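Local coordinates for N-alpha-acetyltransferase 35, NatC auxiliary subunit (Saccharomyces cerevisiae, PDB 6YGA), which serves as the auxiliary subunit of the NatC N-terminal acetyltransferase, which acetylates the N-terminal methionine of the L-A virus Gag protein, at residues Leu342-Phe347 with Trp398-Ser403; Phe358-Phe363 with Ser391-Leu396; Phe371-Pro376 with Gln532-Phe537. All coordinates share one frame; numbering follows the deposited sequence.

Contacts 1 and 2 share helix 386-402, and contacts 2 and 3 share helix 360-372. Along the chain, contact 2 is nested inside the loop closed by contact 1. Contacts 1 and 2 also touch: Phe363 CZ lies 3.4 Å from Phe347 CZ. Contact 1 is buried and lies nearest the centre of the chain, and stacked rings and a proline carry it. Contact 2 is partly buried and adds a bridging water to its apolar pairs. Contact 3 touches neither. Far from the centre, it ties the buried end of helix 360-372 to the long helix 511-564 through a threonine and two phenylalanines, then runs out into exposed chain.

Contact 1: residues Leu342-Phe347 with Trp398-Ser403; sequences LFPLFF and WYQNCS
This is a buried helix-to-helix contact in the helical region assigned to the TPR-like family. The C-terminal part of helix 337-347 packs against the C-terminal part of helix 386-402. The two run roughly antiparallel, at 149°, with axes 9.3 Å apart at their closest. No hydrogen bond joins the two segments directly, and rings and apolar carbons do most of the work. Phe347 and Tyr399 form an offset stack, with centroids 5.0 Å apart and planes at 30°. Phe347 brings the CE2 and CZ side of its ring over the CD1 side of Tyr399, where CE2 lies 3.8 Å from Tyr399 CD1. CZ3 of Trp398 covers the opposite face of Tyr399, over its centre, so the tyrosine ring is held between two aromatic groups. Its hydroxyl is fixed further away by hydrogen bonds to His367 and Thr322, the latter on helix 319-328. Phe343 has CG anti to its backbone N (chi1 162°). Its ring edge thereby meets a carbonyl, with CE2 3.6 Å from Tyr399 O and near the ring plane. The CD2 atom of the same ring lies 3.9 Å from Ser403 CB. Pro344 presents its ring to Gln400, and the two side chains cross at about a right angle, with Pro344 CG 4.1 Å from Gln400 CG. The proline has no N-H to give to the turn before it, which kinks the helix. Ser403 OG bonds instead to the carbonyl of Arg340, and sits 3.4 Å from Pro344 CG.

Contact 2: residues Phe358-Phe363 with Ser391-Leu396; sequences FSYTQF and SSNMLL. With EDO (1,2-ethanediol), chain C.
The ring of Tyr360 carries a methyl group on one face. Leu396 CD1 sits over the ring centre, 3.5 Å from the centroid and only 5° off the ring normal. This is a CH-pi contact, and the methyl is almost equally far from all six ring carbons. Asn393 OD1 approaches the same ring obliquely. The ring of Phe363 has water 1 at its edge, in its plane. Leu395 and Leu396 each reach it obliquely with a CD2 methyl, the nearer being Leu396 CD2, 4.1 Å from Phe363 CD2. Leu396 is therefore forked between two rings, with one methyl on Tyr360 and the other against Phe363. Elsewhere Phe363 meets Phe347 and Tyr399, and makes an edge-to-face contact with His367. Its CB points toward the other helix, and CG is anti to the backbone N (chi1 -174°), beside the carbonyl carbon.

The backbones come closest at Thr361 and Ser392. The small serine permits this: its OG lies 3.5 Å from Thr361 CA. That hydroxyl is hydrogen-bonded to Ile388 O, one turn back in its own helix. Water 1 donates to Tyr360 O at 2.8 Å and to Ser392 O at 3.2 Å. It gives the two backbones a polar link where no direct hydrogen bond joins the segments. A 1,2-ethanediol, probably from the crystallisation liquor, bonds weakly to Gln362 O.

Ser359 is the N-cap of helix 360-372. Its OG accepts from Gln362 N while Gln362 OE1 accepts from Ser359 N, both weakly. This capping box opens the helix, and Tyr360, Thr361 and Phe363 of its first turn pack on the middle of helix 386-402, consistent with a TPR-like helical array.

Contact 3: residues Phe371-Pro376 with Gln532-Phe537; sequences FSAQTP and QATKQF
The tight part of this contact is one threonine set against the last turn of helix 360-372, while the chain beyond it is loose. Thr534 points at the helix end and uses both of its branches. Its CG2, anti to the backbone N, lies 3.4 Å from Phe371 O. Its OG1 lies 3.3 Å from Ala373 CB, a close van der Waals contact with the methyl. The same hydroxyl is hydrogen-bonded to Glu370 O and to Gln530 NE2, so it meets a carbonyl near the end of the neighbouring helix. Phe371 and Phe537 complete the buried side. Phe371 starts away from the other helix, yet its ring reaches Phe537, with CD1 4.2 Å from Phe537 CE2. That atom of Phe537 comes to the edge of the Phe371 ring, and the two side chains cross at about a right angle. Phe441 and Phe482 also pack on Phe371.

The other side is loose. Ala373 leaves the helix with a positive phi of 60°, and this turns the chain off its course. Gln374, Thr375 and Pro376 are exposed and do not touch 532-537, and the last two are poorly ordered. The arrangement is that of a helix C-terminus, ended by a residue of positive phi and packed against the long helix 511-564 in the mainly helical region assigned to the TPR-like family.

Contact 1: residues Leu342-Phe347 with Trp398-Ser403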
ATOM      1  N   LEU B 342      14.403   6.476  -0.445  1.00 44.93           N
ATOM      2  CA  LEU B 342      15.601   7.306  -0.413  1.00 48.03           C
ATOM      3  C   LEU B 342      15.317   8.676   0.190  1.00 49.48           C
ATOM      4  O   LEU B 342      16.137   9.206   0.952  1.00 50.35           O
ATOM      5  CB  LEU B 342      16.169   7.443  -1.826  1.00 50.17           C
ATOM      6  CG  LEU B 342      17.601   7.964  -1.925  1.00 54.05           C
ATOM      7  CD1 LEU B 342      18.544   7.016  -1.209  1.00 55.89           C
ATOM      8  CD2 LEU B 342      18.001   8.127  -3.382  1.00 54.33           C
ATOM      9  N   PHE B 343      14.153   9.254  -0.120  1.00 46.71           N
ATOM     10  CA  PHE B 343      13.875  10.627   0.295  1.00 45.77           C
ATOM     11  C   PHE B 343      13.933  10.821   1.809  1.00 44.32           C
ATOM     12  O   PHE B 343      14.685  11.702   2.260  1.00 46.21           O
ATOM     13  CB  PHE B 343      12.533  11.080  -0.292  1.00 44.11           C
ATOM     14  CG  PHE B 343      11.950  12.273   0.399  1.00 43.19           C
ATOM     15  CD1 PHE B 343      12.501  13.535   0.229  1.00 40.22           C
ATOM     16  CD2 PHE B 343      10.849  12.134   1.222  1.00 43.05           C
ATOM     17  CE1 PHE B 343      11.963  14.630   0.873  1.00 38.09           C
ATOM     18  CE2 PHE B 343      10.304  13.224   1.867  1.00 38.67           C
ATOM     19  CZ  PHE B 343      10.861  14.474   1.693  1.00 36.07           C
ATOM     20  N   PRO B 344      13.215  10.057   2.645  1.00 43.64           N
ATOM     21  CA  PRO B 344      13.329  10.312   4.092  1.00 46.55           C
ATOM     22  C   PRO B 344      14.725  10.070   4.639  1.00 48.63           C
ATOM     23  O   PRO B 344      15.153  10.789   5.549  1.00 50.83           O
ATOM     24  CB  PRO B 344      12.294   9.354   4.701  1.00 44.84           C
ATOM     25  CG  PRO B 344      11.337   9.081   3.596  1.00 42.63           C
ATOM     26  CD  PRO B 344      12.202   9.021   2.375  1.00 42.26           C
ATOM     27  N   LEU B 345      15.455   9.086   4.106  1.00 48.72           N
ATOM     28  CA  LEU B 345      16.820   8.850   4.567  1.00 48.45           C
ATOM     29  C   LEU B 345      17.769   9.942   4.090  1.00 47.85           C
ATOM     30  O   LEU B 345      18.702  10.310   4.812  1.00 47.72           O
ATOM     31  CB  LEU B 345      17.304   7.481   4.093  1.00 50.10           C
ATOM     32  CG  LEU B 345      16.463   6.311   4.600  1.00 50.56           C
ATOM     33  CD1 LEU B 345      16.918   4.998   3.979  1.00 50.95           C
ATOM     34  CD2 LEU B 345      16.539   6.253   6.116  1.00 49.52           C
ATOM     35  N   PHE B 346      17.545  10.462   2.883  1.00 47.25           N
ATOM     36  CA  PHE B 346      18.324  11.580   2.368  1.00 45.01           C
ATOM     37  C   PHE B 346      17.942  12.891   3.044  1.00 44.83           C
ATOM     38  O   PHE B 346      18.793  13.772   3.211  1.00 45.20           O
ATOM     39  CB  PHE B 346      18.124  11.681   0.854  1.00 43.16           C
ATOM     40  CG  PHE B 346      18.976  12.723   0.187  1.00 45.08           C
ATOM     41  CD1 PHE B 346      20.266  12.424  -0.212  1.00 47.12           C
ATOM     42  CD2 PHE B 346      18.479  13.992  -0.062  1.00 47.39           C
ATOM     43  CE1 PHE B 346      21.053  13.372  -0.831  1.00 48.83           C
ATOM     44  CE2 PHE B 346      19.261  14.947  -0.682  1.00 50.23           C
ATOM     45  CZ  PHE B 346      20.552  14.635  -1.067  1.00 50.80           C
ATOM     46  N   PHE B 347      16.677  13.028   3.442  1.00 43.45           N
ATOM     47  CA  PHE B 347      16.192  14.261   4.055  1.00 45.26           C
ATOM     48  C   PHE B 347      16.532  14.313   5.541  1.00 48.62           C
ATOM     49  O   PHE B 347      16.962  15.356   6.045  1.00 51.62           O
ATOM     50  CB  PHE B 347      14.682  14.376   3.833  1.00 44.55           C
ATOM     51  CG  PHE B 347      14.105  15.713   4.191  1.00 47.16           C
ATOM     52  CD1 PHE B 347      14.398  16.836   3.436  1.00 46.96           C
ATOM     53  CD2 PHE B 347      13.237  15.839   5.264  1.00 47.89           C
ATOM     54  CE1 PHE B 347      13.855  18.068   3.762  1.00 46.84           C
ATOM     55  CE2 PHE B 347      12.692  17.065   5.591  1.00 47.33           C
ATOM     56  CZ  PHE B 347      13.001  18.180   4.839  1.00 45.84           C
ATOM     57  N   TRP B 398       5.380  13.967   9.358  1.00 37.77           N
ATOM     58  CA  TRP B 398       4.563  14.489   8.268  1.00 36.13           C
ATOM     59  C   TRP B 398       5.316  14.430   6.944  1.00 37.54           C
ATOM     60  O   TRP B 398       4.742  14.066   5.911  1.00 41.37           O
ATOM     61  CB  TRP B 398       4.119  15.920   8.582  1.00 33.58           C
ATOM     62  CG  TRP B 398       3.310  16.550   7.490  1.00 31.66           C
ATOM     63  CD1 TRP B 398       1.950  16.540   7.364  1.00 30.20           C
ATOM     64  CD2 TRP B 398       3.812  17.274   6.360  1.00 30.19           C
ATOM     65  NE1 TRP B 398       1.574  17.216   6.228  1.00 29.88           N
ATOM     66  CE2 TRP B 398       2.698  17.677   5.595  1.00 32.62           C
ATOM     67  CE3 TRP B 398       5.093  17.625   5.924  1.00 29.31           C
ATOM     68  CZ2 TRP B 398       2.828  18.412   4.415  1.00 32.10           C
ATOM     69  CZ3 TRP B 398       5.220  18.354   4.752  1.00 29.71           C
ATOM     70  CH2 TRP B 398       4.095  18.738   4.012  1.00 30.61           C
ATOM     71  N   TYR B 399       6.604  14.781   6.953  1.00 35.75           N
ATOM     72  CA  TYR B 399       7.403  14.706   5.732  1.00 37.13           C
ATOM     73  C   TYR B 399       7.542  13.267   5.258  1.00 36.75           C
ATOM     74  O   TYR B 399       7.430  12.979   4.061  1.00 34.93           O
ATOM     75  CB  TYR B 399       8.783  15.322   5.962  1.00 39.56           C
ATOM     76  CG  TYR B 399       8.840  16.825   5.808  1.00 41.74           C
ATOM     77  CD1 TYR B 399       9.077  17.406   4.567  1.00 41.13           C
ATOM     78  CD2 TYR B 399       8.670  17.662   6.903  1.00 40.99           C
ATOM     79  CE1 TYR B 399       9.132  18.776   4.419  1.00 42.49           C
ATOM     80  CE2 TYR B 399       8.723  19.036   6.765  1.00 41.34           C
ATOM     81  CZ  TYR B 399       8.955  19.587   5.519  1.00 43.07           C
ATOM     82  OH  TYR B 399       9.013  20.953   5.367  1.00 43.65           O
ATOM     83  N   GLN B 400       7.798  12.346   6.192  1.00 38.23           N
ATOM     84  CA  GLN B 400       8.003  10.949   5.829  1.00 39.98           C
ATOM     85  C   GLN B 400       6.739  10.341   5.234  1.00 40.09           C
ATOM     86  O   GLN B 400       6.813   9.508   4.324  1.00 38.34           O
ATOM     87  CB  GLN B 400       8.466  10.157   7.054  1.00 42.56           C
ATOM     88  CG  GLN B 400       8.782   8.699   6.776  1.00 49.18           C
ATOM     89  CD  GLN B 400       9.729   8.097   7.800  1.00 55.80           C
ATOM     90  OE1 GLN B 400      10.548   8.799   8.397  1.00 59.07           O
ATOM     91  NE2 GLN B 400       9.622   6.789   8.006  1.00 56.01           N
ATOM     92  N   ASN B 401       5.568  10.754   5.725  1.00 40.32           N
ATOM     93  CA  ASN B 401       4.316  10.237   5.186  1.00 39.17           C
ATOM     94  C   ASN B 401       4.118  10.617   3.723  1.00 39.00           C
ATOM     95  O   ASN B 401       3.394   9.918   3.006  1.00 39.72           O
ATOM     96  CB  ASN B 401       3.141  10.735   6.031  1.00 39.14           C
ATOM     97  CG  ASN B 401       1.820  10.146   5.593  1.00 39.04           C
ATOM     98  OD1 ASN B 401       1.566   8.956   5.781  1.00 42.97           O
ATOM     99  ND2 ASN B 401       0.967  10.977   5.013  1.00 34.18           N
ATOM    100  N   CYS B 402       4.764  11.691   3.258  1.00 38.32           N
ATOM    101  CA  CYS B 402       4.580  12.124   1.876  1.00 37.58           C
ATOM    102  C   CYS B 402       5.131  11.116   0.877  1.00 39.95           C
ATOM    103  O   CYS B 402       4.636  11.043  -0.252  1.00 41.77           O
ATOM    104  CB  CYS B 402       5.234  13.485   1.650  1.00 38.39           C
ATOM    105  SG  CYS B 402       4.435  14.831   2.535  1.00 39.98           S
ATOM    106  N   SER B 403       6.144  10.339   1.255  1.00 38.92           N
ATOM    107  CA  SER B 403       6.729   9.383   0.328  1.00 41.27           C
ATOM    108  C   SER B 403       6.125   7.990   0.455  1.00 40.91           C
ATOM    109  O   SER B 403       6.707   7.027  -0.054  1.00 42.04           O
ATOM    110  CB  SER B 403       8.245   9.317   0.519  1.00 42.44           C
ATOM    111  OG  SER B 403       8.566   8.578   1.678  1.00 47.97           O
TER

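Contact 2: residues Phe358-Phe363 with Ser391-Leu396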
ATOM      1  N   PHE B 358      20.192  21.880   9.328  1.00 63.57           N
ATOM      2  CA  PHE B 358      19.541  22.284  10.562  1.00 61.99           C
ATOM      3  C   PHE B 358      19.309  21.074  11.453  1.00 56.71           C
ATOM      4  O   PHE B 358      19.254  19.932  10.992  1.00 55.54           O
ATOM      5  CB  PHE B 358      18.195  22.964  10.295  1.00 65.13           C
ATOM      6  CG  PHE B 358      18.150  23.751   9.021  1.00 70.32           C
ATOM      7  CD1 PHE B 358      18.559  25.073   8.993  1.00 72.27           C
ATOM      8  CD2 PHE B 358      17.680  23.173   7.851  1.00 71.62           C
ATOM      9  CE1 PHE B 358      18.507  25.803   7.821  1.00 72.62           C
ATOM     10  CE2 PHE B 358      17.626  23.897   6.678  1.00 72.17           C
ATOM     11  CZ  PHE B 358      18.039  25.214   6.663  1.00 72.45           C
ATOM     12  N   SER B 359      19.159  21.346  12.744  1.00 53.69           N
ATOM     13  CA  SER B 359      18.702  20.338  13.681  1.00 51.53           C
ATOM     14  C   SER B 359      17.187  20.182  13.550  1.00 50.30           C
ATOM     15  O   SER B 359      16.528  20.886  12.778  1.00 52.35           O
ATOM     16  CB  SER B 359      19.119  20.713  15.102  1.00 51.68           C
ATOM     17  OG  SER B 359      18.484  21.906  15.525  1.00 51.98           O
ATOM     18  N   TYR B 360      16.615  19.246  14.312  1.00 47.62           N
ATOM     19  CA  TYR B 360      15.180  19.004  14.189  1.00 47.87           C
ATOM     20  C   TYR B 360      14.377  20.199  14.690  1.00 50.03           C
ATOM     21  O   TYR B 360      13.394  20.603  14.056  1.00 47.56           O
ATOM     22  CB  TYR B 360      14.776  17.738  14.945  1.00 49.35           C
ATOM     23  CG  TYR B 360      15.352  16.451  14.385  1.00 51.30           C
ATOM     24  CD1 TYR B 360      16.046  16.440  13.180  1.00 53.22           C
ATOM     25  CD2 TYR B 360      15.198  15.247  15.060  1.00 51.35           C
ATOM     26  CE1 TYR B 360      16.577  15.271  12.670  1.00 55.70           C
ATOM     27  CE2 TYR B 360      15.723  14.072  14.557  1.00 54.06           C
ATOM     28  CZ  TYR B 360      16.413  14.091  13.360  1.00 57.19           C
ATOM     29  OH  TYR B 360      16.938  12.925  12.856  1.00 60.97           O
ATOM     30  N   THR B 361      14.787  20.786  15.818  1.00 51.59           N
ATOM     31  CA  THR B 361      14.045  21.918  16.363  1.00 50.67           C
ATOM     32  C   THR B 361      14.257  23.176  15.527  1.00 50.20           C
ATOM     33  O   THR B 361      13.317  23.950  15.315  1.00 51.85           O
ATOM     34  CB  THR B 361      14.435  22.159  17.824  1.00 50.03           C
ATOM     35  OG1 THR B 361      15.825  22.502  17.908  1.00 53.33           O
ATOM     36  CG2 THR B 361      14.170  20.910  18.653  1.00 45.31           C
ATOM     37  N   GLN B 362      15.481  23.397  15.037  1.00 50.75           N
ATOM     38  CA  GLN B 362      15.719  24.526  14.143  1.00 54.24           C
ATOM     39  C   GLN B 362      14.855  24.426  12.893  1.00 48.96           C
ATOM     40  O   GLN B 362      14.291  25.426  12.434  1.00 48.83           O
ATOM     41  CB  GLN B 362      17.197  24.597  13.759  1.00 61.60           C
ATOM     42  CG  GLN B 362      18.120  25.034  14.877  1.00 69.10           C
ATOM     43  CD  GLN B 362      19.573  25.017  14.454  1.00 75.10           C
ATOM     44  OE1 GLN B 362      19.907  24.560  13.360  1.00 75.61           O
ATOM     45  NE2 GLN B 362      20.446  25.518  15.318  1.00 78.38           N
ATOM     46  N   PHE B 363      14.739  23.221  12.335  1.00 44.92           N
ATOM     47  CA  PHE B 363      13.913  23.010  11.151  1.00 42.00           C
ATOM     48  C   PHE B 363      12.445  23.294  11.447  1.00 40.67           C
ATOM     49  O   PHE B 363      11.741  23.891  10.623  1.00 38.48           O
ATOM     50  CB  PHE B 363      14.107  21.578  10.654  1.00 38.71           C
ATOM     51  CG  PHE B 363      13.419  21.276   9.360  1.00 37.32           C
ATOM     52  CD1 PHE B 363      13.825  21.884   8.184  1.00 37.34           C
ATOM     53  CD2 PHE B 363      12.388  20.353   9.312  1.00 37.15           C
ATOM     54  CE1 PHE B 363      13.200  21.594   6.987  1.00 35.26           C
ATOM     55  CE2 PHE B 363      11.762  20.055   8.119  1.00 35.43           C
ATOM     56  CZ  PHE B 363      12.169  20.677   6.955  1.00 34.68           C
ATOM     57  N   SER B 391       6.710  18.558  18.780  1.00 43.47           N
ATOM     58  CA  SER B 391       6.231  19.151  17.536  1.00 42.06           C
ATOM     59  C   SER B 391       7.208  18.899  16.395  1.00 38.89           C
ATOM     60  O   SER B 391       6.792  18.635  15.262  1.00 35.65           O
ATOM     61  CB  SER B 391       5.991  20.647  17.726  1.00 41.90           C
ATOM     62  OG  SER B 391       5.048  20.887  18.756  1.00 45.05           O
ATOM     63  N   SER B 392       8.513  18.961  16.678  1.00 41.31           N
ATOM     64  CA  SER B 392       9.513  18.727  15.638  1.00 42.41           C
ATOM     65  C   SER B 392       9.458  17.294  15.133  1.00 42.85           C
ATOM     66  O   SER B 392       9.566  17.050  13.925  1.00 43.82           O
ATOM     67  CB  SER B 392      10.909  19.047  16.166  1.00 45.05           C
ATOM     68  OG  SER B 392      10.966  20.371  16.665  1.00 51.78           O
ATOM     69  N   ASN B 393       9.302  16.331  16.043  1.00 43.12           N
ATOM     70  CA  ASN B 393       9.139  14.942  15.627  1.00 44.53           C
ATOM     71  C   ASN B 393       7.858  14.757  14.823  1.00 42.61           C
ATOM     72  O   ASN B 393       7.839  14.006  13.841  1.00 38.78           O
ATOM     73  CB  ASN B 393       9.152  14.025  16.852  1.00 47.83           C
ATOM     74  CG  ASN B 393      10.502  13.998  17.545  1.00 50.96           C
ATOM     75  OD1 ASN B 393      11.540  14.177  16.909  1.00 51.52           O
ATOM     76  ND2 ASN B 393      10.495  13.768  18.854  1.00 53.18           N
HETATM   77  N   MSE B 394       6.787  15.442  15.213  1.00 47.17           N
HETATM   78  CA  MSE B 394       5.516  15.361  14.501  1.00 51.71           C
HETATM   79  C   MSE B 394       5.673  15.857  13.068  1.00 46.88           C
HETATM   80  O   MSE B 394       5.112  15.287  12.130  1.00 43.82           O
HETATM   81  CB  MSE B 394       4.446  16.178  15.228  1.00 64.60           C
HETATM   82  CG  MSE B 394       3.021  15.755  14.921  1.00 75.60           C
HETATM   83 SE   MSE B 394       2.655  13.953  15.562  0.52 85.87          SE
HETATM   84  CE  MSE B 394       1.918  13.213  13.919  1.00 85.27           C
ATOM     85  N   LEU B 395       6.450  16.931  12.911  1.00 43.24           N
ATOM     86  CA  LEU B 395       6.653  17.507  11.588  1.00 41.24           C
ATOM     87  C   LEU B 395       7.487  16.584  10.710  1.00 40.16           C
ATOM     88  O   LEU B 395       7.210  16.442   9.513  1.00 38.93           O
ATOM     89  CB  LEU B 395       7.310  18.882  11.713  1.00 41.96           C
ATOM     90  CG  LEU B 395       7.635  19.622  10.417  1.00 40.01           C
ATOM     91  CD1 LEU B 395       6.370  19.895   9.612  1.00 34.08           C
ATOM     92  CD2 LEU B 395       8.372  20.918  10.725  1.00 44.02           C
ATOM     93  N   LEU B 396       8.507  15.942  11.285  1.00 38.00           N
ATOM     94  CA  LEU B 396       9.313  15.007  10.511  1.00 37.98           C
ATOM     95  C   LEU B 396       8.485  13.815  10.046  1.00 40.30           C
ATOM     96  O   LEU B 396       8.651  13.339   8.916  1.00 42.09           O
ATOM     97  CB  LEU B 396      10.514  14.543  11.332  1.00 39.15           C
ATOM     98  CG  LEU B 396      11.567  15.606  11.648  1.00 42.02           C
ATOM     99  CD1 LEU B 396      12.811  14.950  12.224  1.00 43.96           C
ATOM    100  CD2 LEU B 396      11.911  16.424  10.412  1.00 41.00           C
TER
HETATM  101  C1  EDO C 816      14.081  29.305  12.942  1.00 72.41           C
HETATM  102  O1  EDO C 816      15.329  28.624  12.761  1.00 72.81           O
HETATM  103  C2  EDO C 816      14.302  30.703  13.506  1.00 71.42           C
HETATM  104  O2  EDO C 816      13.056  31.197  14.008  1.00 71.26           O
HETATM  105  O   HOH W   1      11.436  19.281  12.597  1.00 45.22           O

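Contact 3: residues Phe371-Pro376 with Gln532-Phe537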
ATOM      1  N   PHE B 371       5.623  31.044   8.616  1.00 41.44           N
ATOM      2  CA  PHE B 371       4.169  31.143   8.648  1.00 42.43           C
ATOM      3  C   PHE B 371       3.673  32.290   9.521  1.00 43.78           C
ATOM      4  O   PHE B 371       2.633  32.886   9.217  1.00 43.34           O
ATOM      5  CB  PHE B 371       3.563  29.825   9.136  1.00 43.06           C
ATOM      6  CG  PHE B 371       2.062  29.848   9.231  1.00 44.05           C
ATOM      7  CD1 PHE B 371       1.282  29.604   8.112  1.00 42.05           C
ATOM      8  CD2 PHE B 371       1.432  30.108  10.439  1.00 42.55           C
ATOM      9  CE1 PHE B 371      -0.104  29.621   8.193  1.00 42.81           C
ATOM     10  CE2 PHE B 371       0.048  30.131  10.531  1.00 41.75           C
ATOM     11  CZ  PHE B 371      -0.724  29.886   9.405  1.00 43.79           C
ATOM     12  N   SER B 372       4.391  32.616  10.597  1.00 45.70           N
ATOM     13  CA  SER B 372       3.947  33.644  11.526  1.00 48.89           C
ATOM     14  C   SER B 372       4.789  34.909  11.502  1.00 52.39           C
ATOM     15  O   SER B 372       4.340  35.933  12.028  1.00 49.20           O
ATOM     16  CB  SER B 372       3.934  33.098  12.960  1.00 46.75           C
ATOM     17  OG  SER B 372       5.252  32.918  13.440  1.00 44.85           O
ATOM     18  N   ALA B 373       5.990  34.864  10.918  1.00 57.40           N
ATOM     19  CA  ALA B 373       6.876  36.027  10.825  1.00 63.51           C
ATOM     20  C   ALA B 373       7.238  36.568  12.206  1.00 72.67           C
ATOM     21  O   ALA B 373       7.310  37.779  12.417  1.00 75.00           O
ATOM     22  CB  ALA B 373       6.261  37.127   9.955  1.00 61.43           C
ATOM     23  N   GLN B 374       7.484  35.666  13.155  1.00 80.36           N
ATOM     24  CA  GLN B 374       7.815  36.057  14.519  1.00 88.29           C
ATOM     25  C   GLN B 374       8.982  35.232  15.036  1.00 91.07           C
ATOM     26  O   GLN B 374       8.967  33.999  14.954  1.00 89.31           O
ATOM     27  CB  GLN B 374       6.607  35.907  15.445  1.00 90.51           C
ATOM     28  CG  GLN B 374       5.772  37.173  15.552  1.00 92.72           C
ATOM     29  CD  GLN B 374       4.475  36.962  16.301  1.00 92.91           C
ATOM     30  OE1 GLN B 374       4.008  35.834  16.452  1.00 92.52           O
ATOM     31  NE2 GLN B 374       3.882  38.053  16.773  1.00 94.69           N
ATOM     32  N   THR B 375       9.987  35.923  15.568  1.00 96.76           N
ATOM     33  CA  THR B 375      11.135  35.257  16.157  1.00102.29           C
ATOM     34  C   THR B 375      10.721  34.560  17.450  1.00107.22           C
ATOM     35  O   THR B 375       9.811  35.019  18.144  1.00109.72           O
ATOM     36  CB  THR B 375      12.246  36.262  16.452  1.00105.08           C
ATOM     37  OG1 THR B 375      11.795  37.197  17.441  1.00107.97           O
ATOM     38  CG2 THR B 375      12.626  37.012  15.187  1.00104.88           C
ATOM     39  N   PRO B 376      11.370  33.441  17.791  1.00109.98           N
ATOM     40  CA  PRO B 376      11.052  32.780  19.069  1.00111.24           C
ATOM     41  C   PRO B 376      11.270  33.678  20.279  1.00115.02           C
ATOM     42  O   PRO B 376      10.453  33.662  21.209  1.00118.75           O
ATOM     43  CB  PRO B 376      11.991  31.565  19.072  1.00111.55           C
ATOM     44  CG  PRO B 376      12.296  31.319  17.624  1.00110.79           C
ATOM     45  CD  PRO B 376      12.331  32.670  16.983  1.00110.78           C
ATOM     46  N   GLN B 532       6.880  40.892   5.021  1.00 40.41           N
ATOM     47  CA  GLN B 532       6.427  40.952   3.636  1.00 43.08           C
ATOM     48  C   GLN B 532       6.387  39.565   3.015  1.00 42.75           C
ATOM     49  O   GLN B 532       5.440  39.224   2.297  1.00 42.44           O
ATOM     50  CB  GLN B 532       7.329  41.878   2.822  1.00 46.07           C
ATOM     51  CG  GLN B 532       7.274  43.336   3.248  1.00 50.56           C
ATOM     52  CD  GLN B 532       5.955  44.006   2.898  1.00 53.94           C
ATOM     53  OE1 GLN B 532       5.177  43.495   2.092  1.00 56.41           O
ATOM     54  NE2 GLN B 532       5.702  45.161   3.503  1.00 54.14           N
ATOM     55  N   ALA B 533       7.405  38.745   3.283  1.00 42.12           N
ATOM     56  CA  ALA B 533       7.428  37.398   2.723  1.00 39.61           C
ATOM     57  C   ALA B 533       6.281  36.560   3.274  1.00 39.74           C
ATOM     58  O   ALA B 533       5.610  35.837   2.528  1.00 37.50           O
ATOM     59  CB  ALA B 533       8.775  36.733   3.007  1.00 36.73           C
ATOM     60  N   THR B 534       6.043  36.646   4.586  1.00 40.30           N
ATOM     61  CA  THR B 534       4.917  35.936   5.183  1.00 41.15           C
ATOM     62  C   THR B 534       3.590  36.446   4.634  1.00 44.10           C
ATOM     63  O   THR B 534       2.682  35.655   4.352  1.00 45.46           O
ATOM     64  CB  THR B 534       4.969  36.074   6.705  1.00 41.02           C
ATOM     65  OG1 THR B 534       6.129  35.397   7.203  1.00 40.22           O
ATOM     66  CG2 THR B 534       3.728  35.473   7.350  1.00 39.23           C
ATOM     67  N   LYS B 535       3.460  37.765   4.461  1.00 44.48           N
ATOM     68  CA  LYS B 535       2.224  38.316   3.916  1.00 44.53           C
ATOM     69  C   LYS B 535       1.938  37.758   2.526  1.00 43.69           C
ATOM     70  O   LYS B 535       0.804  37.371   2.224  1.00 42.72           O
ATOM     71  CB  LYS B 535       2.304  39.841   3.877  1.00 46.00           C
ATOM     72  CG  LYS B 535       1.129  40.503   3.181  1.00 49.02           C
ATOM     73  CD  LYS B 535       1.368  41.990   2.991  1.00 54.65           C
ATOM     74  CE  LYS B 535       0.219  42.624   2.228  1.00 58.97           C
ATOM     75  NZ  LYS B 535       0.393  44.090   2.056  1.00 63.60           N
ATOM     76  N   GLN B 536       2.960  37.695   1.671  1.00 43.03           N
ATOM     77  CA  GLN B 536       2.768  37.170   0.325  1.00 43.15           C
ATOM     78  C   GLN B 536       2.581  35.659   0.329  1.00 41.88           C
ATOM     79  O   GLN B 536       1.897  35.121  -0.549  1.00 41.41           O
ATOM     80  CB  GLN B 536       3.945  37.577  -0.555  1.00 45.79           C
ATOM     81  CG  GLN B 536       4.050  39.082  -0.700  1.00 51.26           C
ATOM     82  CD  GLN B 536       5.459  39.551  -0.964  1.00 57.42           C
ATOM     83  OE1 GLN B 536       6.216  38.912  -1.696  1.00 60.19           O
ATOM     84  NE2 GLN B 536       5.828  40.674  -0.359  1.00 58.77           N
ATOM     85  N   PHE B 537       3.169  34.960   1.304  1.00 42.54           N
ATOM     86  CA  PHE B 537       2.906  33.533   1.454  1.00 42.19           C
ATOM     87  C   PHE B 537       1.451  33.285   1.840  1.00 42.66           C
ATOM     88  O   PHE B 537       0.775  32.445   1.236  1.00 43.12           O
ATOM     89  CB  PHE B 537       3.862  32.929   2.486  1.00 41.88           C
ATOM     90  CG  PHE B 537       3.569  31.490   2.828  1.00 40.29           C
ATOM     91  CD1 PHE B 537       3.305  30.560   1.835  1.00 40.89           C
ATOM     92  CD2 PHE B 537       3.582  31.066   4.145  1.00 40.75           C
ATOM     93  CE1 PHE B 537       3.041  29.236   2.156  1.00 38.48           C
ATOM     94  CE2 PHE B 537       3.322  29.746   4.471  1.00 39.85           C
ATOM     95  CZ  PHE B 537       3.054  28.832   3.473  1.00 38.39           C
TER